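Local coordinates for novel immune-type receptor 11 (Ictalurus punctatus, PDB 2QTE), which probably acts as an immune recognition receptor of channel catfish, from a family in which a member mediates allogeneic recognition, through a variable-type immunoglobulin domain, at residues Q44-Y49 against S65-T70. The protein carries 1 engineered substitution. Residues are numbered along the deposited sequence; the frame is centred on the assembly and turned at random.
Sequences QYFVRY and SRFSMT
F46 drives the outer edge of its ring into one face of F67, an offset edge-to-face pair with centroids 5.2 Å apart and planes at 80°. F46 CZ leads, 3.5 Å from F67 CD2, and meets the face toward its rim. With CG anti to the backbone N (chi1 -175°), the side chain carries the F46 ring toward the facing sheet, where it reaches F67. Beside this pair, the V47 and M69 side chains run alongside one another with opposite headings: V47 CG2 lies 3.7 Å from M69 SD and V47 CG1 3.8 Å from the same sulfur, so both methyls of the valine meet the thioether. Consecutive residues F46 and V47 can both point inward because they form a classic beta bulge opposite W34, whereas F67 and M69 obey ordinary strand alternation, with S68 turned away between them. F62 makes edge-to-face contacts with both phenylalanines, F58 adds another to F46, and W34 touches V47 and M69. The contact helps pack the two sheets of the V-set beta-sandwich face to face, here through strands 44-49 and 67-71. No hydrogen bond links the two segments; their cohesion probably comes from dispersion and the weak electrostatic preference of ring edge for ring face, within a buried hydrophobic core.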
# COMPACT_ATOMS: atom_id res chain seq x y z
N GLN A 44 -0.85 -6.12 -2.18
CA GLN A 44 -0.58 -7.31 -1.38
C GLN A 44 0.91 -7.49 -1.14
O GLN A 44 1.67 -7.32 -2.04
CB GLN A 44 -0.99 -8.52 -2.19
CG GLN A 44 -2.22 -9.21 -1.74
CD GLN A 44 -2.52 -10.27 -2.73
OE1 GLN A 44 -2.98 -9.97 -3.83
NE2 GLN A 44 -2.15 -11.52 -2.41
N TYR A 45 1.29 -7.94 0.04
CA TYR A 45 2.63 -8.43 0.32
C TYR A 45 3.08 -9.43 -0.74
O TYR A 45 2.39 -10.41 -1.04
CB TYR A 45 2.65 -9.09 1.72
CG TYR A 45 3.66 -10.21 1.91
CD1 TYR A 45 5.02 -9.95 1.98
CD2 TYR A 45 3.25 -11.53 2.07
CE1 TYR A 45 5.93 -11.00 2.16
CE2 TYR A 45 4.14 -12.55 2.25
CZ TYR A 45 5.48 -12.28 2.29
OH TYR A 45 6.38 -13.33 2.47
N PHE A 46 4.26 -9.15 -1.30
CA PHE A 46 4.79 -9.86 -2.45
C PHE A 46 5.99 -10.68 -2.08
O PHE A 46 6.07 -11.87 -2.41
CB PHE A 46 5.14 -8.85 -3.57
CG PHE A 46 5.59 -9.48 -4.84
CD1 PHE A 46 4.87 -10.51 -5.40
CD2 PHE A 46 6.73 -9.03 -5.49
CE1 PHE A 46 5.30 -11.12 -6.59
CE2 PHE A 46 7.17 -9.62 -6.68
CZ PHE A 46 6.44 -10.64 -7.23
N VAL A 47 6.96 -10.03 -1.43
CA VAL A 47 8.22 -10.67 -1.05
C VAL A 47 8.81 -9.92 0.13
O VAL A 47 8.79 -8.72 0.13
CB VAL A 47 9.24 -10.77 -2.25
CG1 VAL A 47 9.51 -9.43 -2.89
CG2 VAL A 47 10.54 -11.39 -1.83
N ARG A 48 9.28 -10.63 1.15
CA ARG A 48 9.80 -10.00 2.35
C ARG A 48 11.28 -10.28 2.55
O ARG A 48 11.83 -11.25 2.05
CB ARG A 48 9.00 -10.36 3.62
CG ARG A 48 9.01 -11.82 3.97
CD ARG A 48 7.89 -12.12 4.99
NE ARG A 48 7.68 -13.56 5.17
CZ ARG A 48 8.26 -14.31 6.10
NH1 ARG A 48 7.99 -15.61 6.16
NH2 ARG A 48 9.09 -13.75 6.98
N TYR A 49 11.93 -9.40 3.29
CA TYR A 49 13.27 -9.69 3.78
C TYR A 49 13.20 -10.92 4.68
O TYR A 49 12.21 -11.15 5.38
CB TYR A 49 13.84 -8.49 4.52
CG TYR A 49 15.18 -8.76 5.10
CD1 TYR A 49 15.30 -9.47 6.30
CD2 TYR A 49 16.34 -8.36 4.43
CE1 TYR A 49 16.54 -9.76 6.84
CE2 TYR A 49 17.60 -8.61 4.96
CZ TYR A 49 17.69 -9.32 6.17
OH TYR A 49 18.92 -9.60 6.71
N SER A 65 9.54 -18.17 -11.06
CA SER A 65 10.97 -18.11 -10.86
C SER A 65 11.64 -17.07 -11.76
O SER A 65 12.88 -17.01 -11.79
CB SER A 65 11.55 -19.50 -11.09
OG SER A 65 11.30 -20.25 -9.90
N ARG A 66 10.85 -16.23 -12.46
CA ARG A 66 11.40 -15.05 -13.17
C ARG A 66 11.85 -13.96 -12.19
O ARG A 66 12.75 -13.19 -12.54
CB ARG A 66 10.43 -14.47 -14.20
CG ARG A 66 10.28 -15.36 -15.51
CD ARG A 66 9.13 -14.92 -16.44
NE ARG A 66 8.01 -14.58 -15.62
CZ ARG A 66 7.52 -13.35 -15.50
NH1 ARG A 66 6.51 -13.14 -14.65
NH2 ARG A 66 8.03 -12.36 -16.23
N PHE A 67 11.22 -13.88 -11.01
CA PHE A 67 11.56 -12.90 -9.99
C PHE A 67 12.68 -13.37 -9.09
O PHE A 67 12.78 -14.57 -8.79
CB PHE A 67 10.34 -12.55 -9.11
CG PHE A 67 9.23 -11.80 -9.87
CD1 PHE A 67 8.48 -12.45 -10.85
CD2 PHE A 67 8.97 -10.49 -9.62
CE1 PHE A 67 7.45 -11.75 -11.58
CE2 PHE A 67 7.96 -9.78 -10.30
CZ PHE A 67 7.20 -10.40 -11.28
N SER A 68 13.49 -12.42 -8.64
CA SER A 68 14.57 -12.67 -7.68
C SER A 68 14.81 -11.35 -7.01
O SER A 68 14.10 -10.38 -7.30
CB SER A 68 15.86 -13.14 -8.34
OG SER A 68 16.32 -12.23 -9.32
N MET A 69 15.75 -11.31 -6.09
CA MET A 69 16.13 -10.06 -5.46
C MET A 69 17.63 -10.02 -5.29
O MET A 69 18.30 -11.05 -5.28
CB MET A 69 15.49 -9.94 -4.07
CG MET A 69 13.99 -9.77 -4.06
SD MET A 69 13.31 -9.08 -2.54
CE MET A 69 13.91 -7.42 -2.78
N THR A 70 18.13 -8.80 -5.18
CA THR A 70 19.48 -8.54 -4.73
C THR A 70 19.35 -7.96 -3.33
O THR A 70 18.82 -6.85 -3.15
CB THR A 70 20.11 -7.58 -5.72
OG1 THR A 70 20.15 -8.24 -7.00
CG2 THR A 70 21.56 -7.19 -5.30